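Side-chain contacts in 2-keto-3-deoxygluconate kinase (PDB 2AFB), which probably phosphorylates the sugar acid 2-keto-3-deoxygluconate at the expense of ATP, as a carbohydrate kinase of the pfkB (ribokinase) family: residues V16-I21 against K153-I158; S26-D29 against Q35-S38; Y100-G105 against S111-D116; R254-A259 against V285-A290; S319-T324 against V330-E335. All coordinates share one frame; numbering follows the deposited sequence.

Overall arrangement
Interaction 1 closes the longest loop. It joins strand 14-18, in the interior of the large sheet, to the start of helix 155-169. The 131 residues between its segments hold interactions 2 and 3. Interaction 2 closes the connection between strands 22-26 and 38-44, and interaction 3 pairs strands 99-103 and 112-116. Both belong to the small four-stranded sheet and touch at Pro27 and Leu102. Interactions 4 and 5 come later, and no loops cross. Interaction 4 links the end of strand 248-255 to the loop before helix 290-304, and its Val288 packs on Tyr100 and Leu102 of interaction 3. Interaction 5 folds the chain back after helix 308-322 and meets interaction 4 through Lys322 and His323.

Interaction 1: residues V16-I21 against K153-I158; sequences VTFGEI and KELPLI
Phe18 reaches from its strand to two side chains on the first turn of helix 155-169, Leu155 and Ile158. With CG anti to the backbone N (chi1 174°), the ring runs on toward the helix and CZ leads the way. CZ lies 3.6 Å from Ile158 CG2 and 3.7 Å from Leu155 CD2. CE2 is the next ring atom in touch with both methyls. Ile158 crosses Phe18 at about a right angle, with CG2 as its touching branch. Leu155 starts out less directed at the strand, but its CD2 methyl swings in. The two residues are three apart, so one helical face supplies both methyls. Trp132 and Phe130 meet the same ring edge-to-face. An alanine in place of Phe18 would probably open a gap between strand and helix and leave both methyls without their aromatic partner. Strand 14-18 lies between the parallel strands 60-67 and 139-145. Helix 155-169 is the crossover helix between strands 139-145 and 172-176. The helix of this beta-alpha-beta crossover thus packs on a neighbouring strand, as in the layered alpha/beta sheet of the ribokinase fold.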
# COMPACT_ATOMS: atom_id res chain seq x y z
N VAL A 16 13.04 -15.70 31.58
CA VAL A 16 12.08 -16.59 30.93
C VAL A 16 10.62 -16.11 31.15
O VAL A 16 10.22 -15.71 32.25
CB VAL A 16 12.26 -18.03 31.47
CG1 VAL A 16 11.30 -19.00 30.82
CG2 VAL A 16 13.67 -18.50 31.26
N THR A 17 9.83 -16.14 30.08
CA THR A 17 8.41 -15.87 30.14
C THR A 17 7.67 -16.97 29.39
O THR A 17 8.25 -17.69 28.55
CB THR A 17 8.02 -14.47 29.55
OG1 THR A 17 7.84 -14.57 28.14
CG2 THR A 17 9.04 -13.44 29.85
N PHE A 18 6.40 -17.11 29.72
CA PHE A 18 5.59 -18.22 29.24
C PHE A 18 4.21 -17.76 28.96
O PHE A 18 3.59 -17.13 29.79
CB PHE A 18 5.47 -19.27 30.32
CG PHE A 18 4.52 -20.41 29.98
CD1 PHE A 18 4.82 -21.29 28.97
CD2 PHE A 18 3.37 -20.62 30.73
CE1 PHE A 18 3.97 -22.35 28.67
CE2 PHE A 18 2.50 -21.70 30.44
CZ PHE A 18 2.81 -22.55 29.41
N GLY A 19 3.71 -18.14 27.81
CA GLY A 19 2.33 -17.93 27.50
C GLY A 19 2.06 -18.16 26.03
O GLY A 19 2.71 -18.99 25.41
N GLU A 20 1.06 -17.44 25.51
CA GLU A 20 0.63 -17.56 24.09
C GLU A 20 0.99 -16.38 23.25
O GLU A 20 0.74 -15.24 23.63
CB GLU A 20 -0.90 -17.78 23.99
CG GLU A 20 -1.41 -17.82 22.55
CD GLU A 20 -2.78 -18.49 22.35
OE1 GLU A 20 -3.67 -18.37 23.21
OE2 GLU A 20 -3.01 -19.10 21.28
N ILE A 21 1.55 -16.66 22.08
CA ILE A 21 1.72 -15.67 21.06
C ILE A 21 0.77 -15.93 19.90
O ILE A 21 0.55 -17.08 19.49
CB ILE A 21 3.20 -15.56 20.63
CG1 ILE A 21 3.37 -14.32 19.75
CG2 ILE A 21 3.68 -16.85 19.95
CD1 ILE A 21 4.76 -13.95 19.39
N LYS A 153 -6.73 -26.76 28.98
CA LYS A 153 -6.91 -27.75 30.02
C LYS A 153 -5.71 -27.98 30.94
O LYS A 153 -5.86 -28.00 32.15
CB LYS A 153 -7.31 -29.08 29.39
CG LYS A 153 -7.84 -30.10 30.38
CD LYS A 153 -8.51 -31.26 29.65
CE LYS A 153 -7.74 -32.58 29.77
NZ LYS A 153 -7.98 -33.20 31.10
N GLU A 154 -4.53 -28.13 30.36
CA GLU A 154 -3.35 -28.44 31.14
C GLU A 154 -2.60 -27.20 31.54
O GLU A 154 -1.59 -27.28 32.21
CB GLU A 154 -2.38 -29.31 30.32
CG GLU A 154 -2.96 -30.63 29.83
CD GLU A 154 -3.39 -31.51 30.97
OE1 GLU A 154 -2.51 -31.97 31.76
OE2 GLU A 154 -4.61 -31.71 31.08
N LEU A 155 -3.05 -26.03 31.12
CA LEU A 155 -2.18 -24.87 31.30
C LEU A 155 -1.94 -24.52 32.79
O LEU A 155 -0.84 -24.13 33.16
CB LEU A 155 -2.65 -23.69 30.47
CG LEU A 155 -2.16 -23.91 29.02
CD1 LEU A 155 -3.08 -23.30 28.03
CD2 LEU A 155 -0.74 -23.34 28.83
N PRO A 156 -2.97 -24.68 33.64
CA PRO A 156 -2.72 -24.43 35.06
C PRO A 156 -1.71 -25.38 35.66
O PRO A 156 -0.90 -24.98 36.47
CB PRO A 156 -4.10 -24.58 35.70
CG PRO A 156 -5.06 -24.27 34.56
CD PRO A 156 -4.40 -24.94 33.38
N LEU A 157 -1.74 -26.64 35.23
CA LEU A 157 -0.77 -27.59 35.69
C LEU A 157 0.61 -27.30 35.13
O LEU A 157 1.60 -27.49 35.82
CB LEU A 157 -1.20 -29.02 35.36
CG LEU A 157 -2.44 -29.58 36.07
CD1 LEU A 157 -2.58 -31.07 35.77
CD2 LEU A 157 -2.40 -29.38 37.59
N ILE A 158 0.68 -26.89 33.87
CA ILE A 158 1.96 -26.50 33.27
C ILE A 158 2.61 -25.33 34.03
O ILE A 158 3.84 -25.33 34.24
CB ILE A 158 1.81 -26.13 31.79
CG1 ILE A 158 1.40 -27.36 30.99
CG2 ILE A 158 3.14 -25.57 31.26
CD1 ILE A 158 0.86 -27.10 29.60

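Interaction 2: residues S26-D29 against Q35-S38; sequences SPPD and QTDS
Pro27 and Thr36 bring the two backbones to a CA-CA distance of 6.2 Å, and no hydrogen bond joins the segments. They are the two limbs of the long connection between the antiparallel strands 22-26 and 38-44. These strands belong to the small sheet that probably acts as the lid, as in other pfkB kinases. The contact is made by two proline rings against Thr36 and Ser38. Pro27 and Thr36 cross at about a right angle. Pro27 CB meets Thr36 OG1 at 3.7 Å and Thr36 CB at 3.8 Å. The methyl CG2 of Thr36 lies beside the same ring, near CB and CG. Pro28 presents its CD carbon to the second limb, 3.6 Å from Thr36 OG1 and 3.5 Å from Ser38 O. Its CG lies 3.9 Å from Ser38 OG. The loop also takes part in the assembly. Ser38 pairs with a strand of the second subunit, so the sheet continues into that chain. Asp29 shares a calcium ion with Asp29 of the third subunit, and Asp37 shares one with Asp37 of the fourth. Thr36 holds OG1 anti to its own N (chi1 -162°), which turns the hydroxyl toward the carbonyl two residues on. OG1 donates to Ser38 O over 2.6 Å, in the carbonyl plane and on a lone pair.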
# COMPACT_ATOMS: atom_id res chain seq x y z
N SER A 26 -4.86 -6.54 11.86
CA SER A 26 -5.52 -5.25 12.08
C SER A 26 -5.71 -4.50 10.79
O SER A 26 -4.78 -4.48 9.98
CB SER A 26 -4.76 -4.38 13.10
OG SER A 26 -3.39 -4.32 12.73
N PRO A 27 -6.94 -3.93 10.55
CA PRO A 27 -7.03 -3.16 9.35
C PRO A 27 -6.17 -1.89 9.46
O PRO A 27 -5.95 -1.40 10.57
CB PRO A 27 -8.52 -2.81 9.27
CG PRO A 27 -9.27 -3.76 10.22
CD PRO A 27 -8.24 -3.99 11.28
N PRO A 28 -5.71 -1.35 8.34
CA PRO A 28 -4.98 -0.09 8.34
C PRO A 28 -5.87 1.13 8.48
O PRO A 28 -7.08 1.11 8.12
CB PRO A 28 -4.26 -0.09 6.96
CG PRO A 28 -5.21 -0.95 6.04
CD PRO A 28 -5.90 -1.93 6.97
N ASP A 29 -5.31 2.20 9.05
CA ASP A 29 -5.90 3.54 8.93
C ASP A 29 -7.27 3.70 9.60
O ASP A 29 -8.14 4.48 9.14
CB ASP A 29 -6.03 3.92 7.46
CG ASP A 29 -4.69 3.92 6.75
OD1 ASP A 29 -3.68 4.43 7.35
OD2 ASP A 29 -4.66 3.46 5.57
N GLN A 35 -14.94 -3.27 6.37
CA GLN A 35 -14.65 -2.45 5.22
C GLN A 35 -13.28 -2.72 4.55
O GLN A 35 -13.00 -2.18 3.51
CB GLN A 35 -14.87 -0.96 5.57
CG GLN A 35 -13.91 -0.27 6.41
CD GLN A 35 -14.47 1.05 7.01
OE1 GLN A 35 -14.18 1.34 8.14
NE2 GLN A 35 -15.16 1.88 6.22
N THR A 36 -12.46 -3.56 5.12
CA THR A 36 -11.06 -3.58 4.72
C THR A 36 -10.77 -4.65 3.64
O THR A 36 -11.28 -5.78 3.73
CB THR A 36 -10.15 -3.75 5.97
OG1 THR A 36 -8.85 -3.37 5.61
CG2 THR A 36 -10.14 -5.17 6.49
N ASP A 37 -9.94 -4.27 2.65
CA ASP A 37 -9.34 -5.19 1.67
C ASP A 37 -8.02 -5.81 2.14
O ASP A 37 -7.45 -6.62 1.42
CB ASP A 37 -9.22 -4.54 0.25
CG ASP A 37 -8.02 -3.46 0.06
OD1 ASP A 37 -7.43 -2.78 0.96
OD2 ASP A 37 -7.70 -3.19 -1.13
N SER A 38 -7.51 -5.39 3.30
CA SER A 38 -6.31 -5.99 3.90
C SER A 38 -6.20 -5.87 5.42
O SER A 38 -6.93 -5.11 6.08
CB SER A 38 -5.04 -5.42 3.27
OG SER A 38 -4.84 -4.12 3.73

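Interaction 3: residues Y100-G105 against S111-D116; sequences YFLEIG and SKVVYD
Tyr100 carries its ring between its backbone N and carbonyl carbon (chi1 74°), which brings CD2 to 3.6 Å from Val113 CG1. The same CG1 lies over one face of the Tyr115 ring, toward its rim. The two tyrosine planes are 27° from parallel but slid apart with little overlap, and Tyr115 CD1 touches Tyr100 CB at 3.8 Å. Leu102 CD1 meets Val113 CG2 on this face of the sheet. Tyr100 OH is hydrogen-bonded to Asp328 OD2. The segments form an antiparallel beta hairpin at one edge, within this chain, of the small sheet that probably forms the lid. Phe101 with Val114 and Glu103 with Lys112 are its hydrogen-bonded pairs. Phe101 N hydrogen-bonds to Val114 O at 3.0 Å, and Glu103 N hydrogen-bonds to Lys112 O at 2.8 Å. On the other face Phe101 turns the edge of its ring to Val114 O, with CD1 at 3.6 Å. Glu103 and Lys112 run side by side. Glu103 OE1 touches the aliphatic CB and CD of Lys112, while the ammonium leads away. That carboxylate is taken by Arg32 and the backbone N of Ile33. Past the ladder, Ser111 OG accepts a nearly straight bond (168°) from Gly105 N at 2.9 Å.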
# COMPACT_ATOMS: atom_id res chain seq x y z
N TYR A 100 -5.86 -13.03 16.71
CA TYR A 100 -6.83 -12.02 17.00
C TYR A 100 -6.87 -10.92 16.00
O TYR A 100 -5.84 -10.55 15.43
CB TYR A 100 -6.69 -11.46 18.41
CG TYR A 100 -5.57 -10.53 18.76
CD1 TYR A 100 -4.25 -10.98 18.89
CD2 TYR A 100 -5.83 -9.18 19.04
CE1 TYR A 100 -3.23 -10.12 19.30
CE2 TYR A 100 -4.82 -8.31 19.47
CZ TYR A 100 -3.52 -8.78 19.60
OH TYR A 100 -2.50 -7.91 19.99
N PHE A 101 -8.10 -10.44 15.77
CA PHE A 101 -8.34 -9.32 14.86
C PHE A 101 -8.52 -8.10 15.73
O PHE A 101 -9.25 -8.13 16.69
CB PHE A 101 -9.59 -9.53 14.04
CG PHE A 101 -9.56 -10.76 13.19
CD1 PHE A 101 -9.79 -11.98 13.74
CD2 PHE A 101 -9.29 -10.70 11.82
CE1 PHE A 101 -9.76 -13.14 12.97
CE2 PHE A 101 -9.27 -11.86 11.05
CZ PHE A 101 -9.48 -13.08 11.64
N LEU A 102 -7.85 -7.04 15.37
CA LEU A 102 -7.92 -5.82 16.14
C LEU A 102 -8.30 -4.63 15.27
O LEU A 102 -7.64 -4.36 14.25
CB LEU A 102 -6.57 -5.55 16.78
CG LEU A 102 -6.44 -4.15 17.39
CD1 LEU A 102 -7.20 -4.14 18.70
CD2 LEU A 102 -4.92 -3.82 17.64
N GLU A 103 -9.37 -3.94 15.66
CA GLU A 103 -9.77 -2.67 15.08
C GLU A 103 -9.26 -1.64 16.01
O GLU A 103 -9.66 -1.58 17.17
CB GLU A 103 -11.26 -2.49 15.00
CG GLU A 103 -11.97 -3.36 13.99
CD GLU A 103 -13.50 -3.14 13.98
OE1 GLU A 103 -14.07 -2.68 15.02
OE2 GLU A 103 -14.13 -3.46 12.94
N ILE A 104 -8.38 -0.79 15.50
CA ILE A 104 -7.83 0.28 16.31
C ILE A 104 -8.80 1.48 16.30
O ILE A 104 -9.13 2.05 15.22
CB ILE A 104 -6.44 0.70 15.82
CG1 ILE A 104 -5.51 -0.51 15.91
CG2 ILE A 104 -5.92 1.88 16.63
CD1 ILE A 104 -4.19 -0.28 15.26
N GLY A 105 -9.26 1.84 17.49
CA GLY A 105 -10.32 2.83 17.60
C GLY A 105 -9.79 4.28 17.52
O GLY A 105 -8.61 4.54 17.38
N SER A 111 -11.28 0.66 20.55
CA SER A 111 -10.62 -0.46 19.86
C SER A 111 -11.47 -1.68 20.09
O SER A 111 -12.16 -1.77 21.09
CB SER A 111 -9.19 -0.67 20.36
OG SER A 111 -8.37 0.36 19.79
N LYS A 112 -11.49 -2.60 19.14
CA LYS A 112 -12.36 -3.78 19.24
C LYS A 112 -11.50 -4.95 18.86
O LYS A 112 -10.68 -4.86 17.92
CB LYS A 112 -13.58 -3.65 18.33
CG LYS A 112 -14.49 -4.89 18.26
CD LYS A 112 -15.72 -4.65 17.38
CE LYS A 112 -16.61 -5.90 17.21
NZ LYS A 112 -17.39 -6.21 18.46
N VAL A 113 -11.61 -6.01 19.66
CA VAL A 113 -10.90 -7.24 19.42
C VAL A 113 -11.93 -8.33 19.13
O VAL A 113 -12.89 -8.48 19.85
CB VAL A 113 -10.02 -7.70 20.62
CG1 VAL A 113 -9.19 -8.94 20.21
CG2 VAL A 113 -9.07 -6.60 21.09
N VAL A 114 -11.72 -9.04 18.05
CA VAL A 114 -12.36 -10.31 17.82
C VAL A 114 -11.31 -11.42 18.02
O VAL A 114 -10.41 -11.57 17.22
CB VAL A 114 -12.88 -10.38 16.39
CG1 VAL A 114 -13.53 -11.69 16.14
CG2 VAL A 114 -13.86 -9.21 16.10
N TYR A 115 -11.45 -12.24 19.04
CA TYR A 115 -10.52 -13.36 19.25
C TYR A 115 -10.87 -14.60 18.43
O TYR A 115 -12.03 -14.98 18.30
CB TYR A 115 -10.49 -13.77 20.75
CG TYR A 115 -9.80 -12.74 21.59
CD1 TYR A 115 -8.40 -12.60 21.55
CD2 TYR A 115 -10.54 -11.83 22.34
CE1 TYR A 115 -7.77 -11.63 22.28
CE2 TYR A 115 -9.91 -10.83 23.06
CZ TYR A 115 -8.52 -10.75 23.05
OH TYR A 115 -7.89 -9.77 23.78
N ASP A 116 -9.81 -15.29 18.00
CA ASP A 116 -9.91 -16.60 17.31
C ASP A 116 -8.72 -17.46 17.74
O ASP A 116 -7.84 -17.80 16.94
CB ASP A 116 -9.90 -16.31 15.83
CG ASP A 116 -10.26 -17.52 14.99
OD1 ASP A 116 -10.83 -18.50 15.54
OD2 ASP A 116 -9.92 -17.48 13.79

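Interaction 4: residues R254-A259 against V285-A290; sequences RESISA and VDRVGA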
# COMPACT_ATOMS: atom_id res chain seq x y z
N ARG A 254 -4.33 4.05 34.22
CA ARG A 254 -4.82 4.57 32.95
C ARG A 254 -6.07 5.37 33.19
O ARG A 254 -6.98 4.88 33.84
CB ARG A 254 -5.20 3.42 32.05
CG ARG A 254 -5.58 3.86 30.66
CD ARG A 254 -5.95 2.67 29.77
NE ARG A 254 -4.81 1.82 29.37
CZ ARG A 254 -3.83 2.15 28.50
NH1 ARG A 254 -3.74 3.37 27.93
NH2 ARG A 254 -2.90 1.23 28.21
N GLU A 255 -6.13 6.57 32.62
CA GLU A 255 -7.36 7.36 32.63
C GLU A 255 -7.81 7.50 31.19
O GLU A 255 -7.20 8.23 30.41
CB GLU A 255 -7.14 8.72 33.26
CG GLU A 255 -6.31 8.69 34.53
CD GLU A 255 -5.86 10.07 35.00
OE1 GLU A 255 -6.63 11.05 34.75
OE2 GLU A 255 -4.75 10.16 35.60
N SER A 256 -8.86 6.76 30.84
CA SER A 256 -9.23 6.57 29.44
C SER A 256 -10.21 7.64 28.94
O SER A 256 -11.39 7.39 28.77
CB SER A 256 -9.78 5.14 29.23
OG SER A 256 -9.44 4.66 27.93
N ILE A 257 -9.67 8.82 28.67
CA ILE A 257 -10.44 9.96 28.12
C ILE A 257 -11.18 9.63 26.79
O ILE A 257 -12.37 9.97 26.64
CB ILE A 257 -9.54 11.24 27.90
CG1 ILE A 257 -8.69 11.59 29.14
CG2 ILE A 257 -10.41 12.43 27.47
CD1 ILE A 257 -9.44 11.50 30.49
N SER A 258 -10.47 9.01 25.84
CA SER A 258 -11.05 8.43 24.63
C SER A 258 -10.09 7.37 24.12
O SER A 258 -9.10 7.03 24.77
CB SER A 258 -11.24 9.52 23.58
OG SER A 258 -9.99 10.04 23.15
N ALA A 259 -10.36 6.84 22.93
CA ALA A 259 -9.42 5.91 22.33
C ALA A 259 -8.21 6.64 21.78
O ALA A 259 -7.25 6.02 21.40
CB ALA A 259 -10.12 5.10 21.19
N VAL A 285 -0.94 5.96 19.28
CA VAL A 285 -0.80 5.30 17.98
C VAL A 285 -1.31 3.81 18.10
O VAL A 285 -2.12 3.33 17.28
CB VAL A 285 0.64 5.24 17.55
CG1 VAL A 285 0.84 4.34 16.35
CG2 VAL A 285 1.17 6.64 17.31
N ASP A 286 -0.83 3.12 19.12
CA ASP A 286 -1.21 1.72 19.38
C ASP A 286 -0.99 1.40 20.85
O ASP A 286 0.14 1.13 21.24
CB ASP A 286 -0.38 0.77 18.51
CG ASP A 286 -1.01 -0.66 18.37
OD1 ASP A 286 -1.80 -1.12 19.28
OD2 ASP A 286 -0.69 -1.30 17.32
N ARG A 287 -2.06 1.38 21.64
CA ARG A 287 -1.93 1.09 23.08
C ARG A 287 -1.67 -0.38 23.41
O ARG A 287 -1.31 -0.71 24.55
CB ARG A 287 -3.16 1.56 23.85
CG ARG A 287 -4.21 0.49 24.07
CD ARG A 287 -5.44 1.05 24.81
NE ARG A 287 -5.64 0.59 26.20
CZ ARG A 287 -6.83 0.63 26.83
NH1 ARG A 287 -7.92 1.07 26.21
NH2 ARG A 287 -6.95 0.21 28.10
N VAL A 288 -1.89 -1.26 22.45
CA VAL A 288 -1.63 -2.69 22.68
C VAL A 288 -0.17 -2.90 23.14
O VAL A 288 0.76 -2.34 22.56
CB VAL A 288 -1.95 -3.59 21.45
CG1 VAL A 288 -1.64 -5.07 21.76
CG2 VAL A 288 -3.44 -3.44 21.09
N GLY A 289 0.00 -3.69 24.19
CA GLY A 289 1.36 -3.98 24.73
C GLY A 289 1.85 -3.01 25.80
O GLY A 289 2.93 -3.22 26.38
N ALA A 290 1.09 -1.97 26.09
CA ALA A 290 1.61 -0.90 26.97
C ALA A 290 1.82 -1.41 28.40
O ALA A 290 2.89 -1.24 29.02
CB ALA A 290 0.68 0.30 26.94
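Arg287 and Ala290, which meet Arg254, sit in the loop that leads into helix 290-304. Gly289 and Ala290 begin the Gly-Ala-Gly-Asp signature of pfkB kinases, which in relatives forms the anion hole for phosphate transfer. A type II turn runs from Arg287 to Ala290. Gly289, the helix N-cap, has a positive phi that suits glycine. Overlapping the start of the turn, Asp286 OD1 accepts from Val288 N in an Asx turn. The main contact is between two guanidinium groups whose planes are 49° apart. As modelled, and with some doubt about the end of the exposed Arg287, Arg287 NE lies over the centre of the Arg254 group, 3.3 Å from its CZ. Arg254 NE and Arg287 NH2 are 3.0 Å apart, but both are donors and no hydrogen bond forms. Arg254 NH2 also lies 3.9 Å from Ala290 CB. Arg254 NH1 is held by Asn262 OD1 and His323 NE2. A leucine in place of Arg254 would probably leave both of these without their mate. The pair thus stands between the end of strand 248-255, the adjacent strand 261-270, the start of helix 290-304 and His323 just after helix 308-322.

Interaction 5: residues S319-T324 against V330-E335; sequences SCLKHT and VVLSIE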
# COMPACT_ATOMS: atom_id res chain seq x y z
N SER A 319 6.48 2.47 29.06
CA SER A 319 5.16 2.05 28.75
C SER A 319 4.35 3.20 28.12
O SER A 319 3.57 2.95 27.24
CB SER A 319 4.45 1.43 29.98
OG SER A 319 4.36 2.34 31.06
N CYS A 320 4.61 4.44 28.52
CA CYS A 320 4.15 5.60 27.74
C CYS A 320 4.59 5.54 26.28
O CYS A 320 3.79 5.69 25.35
CB CYS A 320 4.65 6.90 28.38
SG CYS A 320 4.32 8.41 27.39
N LEU A 321 5.88 5.33 26.07
CA LEU A 321 6.44 5.25 24.72
C LEU A 321 5.85 4.11 23.89
O LEU A 321 5.60 4.28 22.70
CB LEU A 321 7.96 5.18 24.74
CG LEU A 321 8.69 6.48 25.17
CD1 LEU A 321 10.13 6.21 25.54
CD2 LEU A 321 8.67 7.53 24.07
N LYS A 322 5.59 2.97 24.50
CA LYS A 322 4.96 1.88 23.76
C LYS A 322 3.67 2.39 23.07
O LYS A 322 3.40 2.02 21.94
CB LYS A 322 4.65 0.66 24.66
CG LYS A 322 3.90 -0.51 23.99
CD LYS A 322 4.52 -0.95 22.66
CE LYS A 322 3.54 -1.60 21.68
NZ LYS A 322 2.45 -0.75 21.05
N HIS A 323 2.92 3.27 23.73
CA HIS A 323 1.64 3.75 23.18
C HIS A 323 1.86 4.41 21.80
O HIS A 323 0.88 4.60 21.05
CB HIS A 323 0.99 4.79 24.07
CG HIS A 323 0.34 4.27 25.31
ND1 HIS A 323 1.04 3.94 26.46
CD2 HIS A 323 -0.97 4.12 25.62
CE1 HIS A 323 0.19 3.60 27.41
NE2 HIS A 323 -1.03 3.67 26.92
N THR A 324 3.12 4.75 21.46
CA THR A 324 3.48 5.50 20.23
C THR A 324 3.97 4.62 19.09
O THR A 324 4.23 5.13 17.97
CB THR A 324 4.61 6.57 20.50
OG1 THR A 324 5.85 5.92 20.79
CG2 THR A 324 4.25 7.45 21.71
N VAL A 330 7.66 -3.34 21.94
CA VAL A 330 8.40 -2.08 21.90
C VAL A 330 9.55 -2.20 20.91
O VAL A 330 10.11 -3.29 20.68
CB VAL A 330 9.02 -1.67 23.28
CG1 VAL A 330 7.96 -1.51 24.34
CG2 VAL A 330 10.13 -2.66 23.74
N VAL A 331 9.88 -1.07 20.30
CA VAL A 331 11.16 -0.86 19.63
C VAL A 331 11.72 0.34 20.38
O VAL A 331 11.27 1.46 20.15
CB VAL A 331 10.95 -0.50 18.12
CG1 VAL A 331 12.22 -0.15 17.44
CG2 VAL A 331 10.23 -1.62 17.39
N LEU A 332 12.61 0.09 21.34
CA LEU A 332 13.10 1.12 22.24
C LEU A 332 14.51 0.78 22.66
O LEU A 332 14.86 -0.41 22.75
CB LEU A 332 12.21 1.19 23.49
CG LEU A 332 10.90 1.97 23.36
CD1 LEU A 332 10.17 1.98 24.71
CD2 LEU A 332 11.13 3.36 22.85
N SER A 333 15.31 1.82 22.86
CA SER A 333 16.61 1.74 23.53
C SER A 333 16.51 2.27 24.96
O SER A 333 15.63 3.04 25.28
CB SER A 333 17.66 2.59 22.79
OG SER A 333 17.37 3.95 22.93
N ILE A 334 17.46 1.89 25.80
CA ILE A 334 17.55 2.39 27.17
C ILE A 334 17.61 3.93 27.18
O ILE A 334 16.89 4.61 27.93
CB ILE A 334 18.79 1.76 27.90
CG1 ILE A 334 18.64 0.25 27.95
CG2 ILE A 334 18.92 2.30 29.35
CD1 ILE A 334 19.97 -0.48 28.13
N GLU A 335 18.43 4.47 26.28
CA GLU A 335 18.66 5.88 26.20
C GLU A 335 17.37 6.66 25.95
O GLU A 335 17.19 7.70 26.54
CB GLU A 335 19.67 6.18 25.10
CG GLU A 335 19.88 7.71 24.84
CD GLU A 335 21.04 8.08 23.82
OE1 GLU A 335 21.60 7.17 23.17
OE2 GLU A 335 21.38 9.30 23.69
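Leu321 on Leu332 and Lys322 on Val330 make a buried, mainly apolar contact. It lies where the chain leaves helix 308-322, loops back and heads into helix 334-341. Both pairs cross at a slant. Leu321 CB touches Leu332 CD1 at 3.9 Å, and Leu321 CD1 touches Leu332 CD2 at 4.0 Å. The two methyls of Leu332 thus meet the CB and CD1 of Leu321. Lys322 uses its aliphatic part, with CD 3.9 Å and CB 4.0 Å from Val330 CG1. The lysine chain leaves with CG anti to the backbone N (chi1 176°), then bends twice, at chi2 and chi4, so that CD stays by Val330 while NZ turns to the carbonyls of Ile325, Gly327 and Val288. One side chain therefore packs on the returning loop and bonds to it, and also ties it to the loop before helix 290-304. The residues round the C-terminal part of helix 308-322 have their own polar bonds. Thr324 N donates to Leu321 O at 2.8 Å, and the threonine hydroxyl gives the same oxygen a second bond. His323 ND1 donates to Ser319 O at 2.8 Å, which helps to fix the imidazole. Ser333 caps the next helix through OG to Glu336 N. Arg32 of the fifth subunit packs on Leu332. The arrangement is the loop between two C-terminal helices, 308-322 and 334-341, of the ribokinase fold.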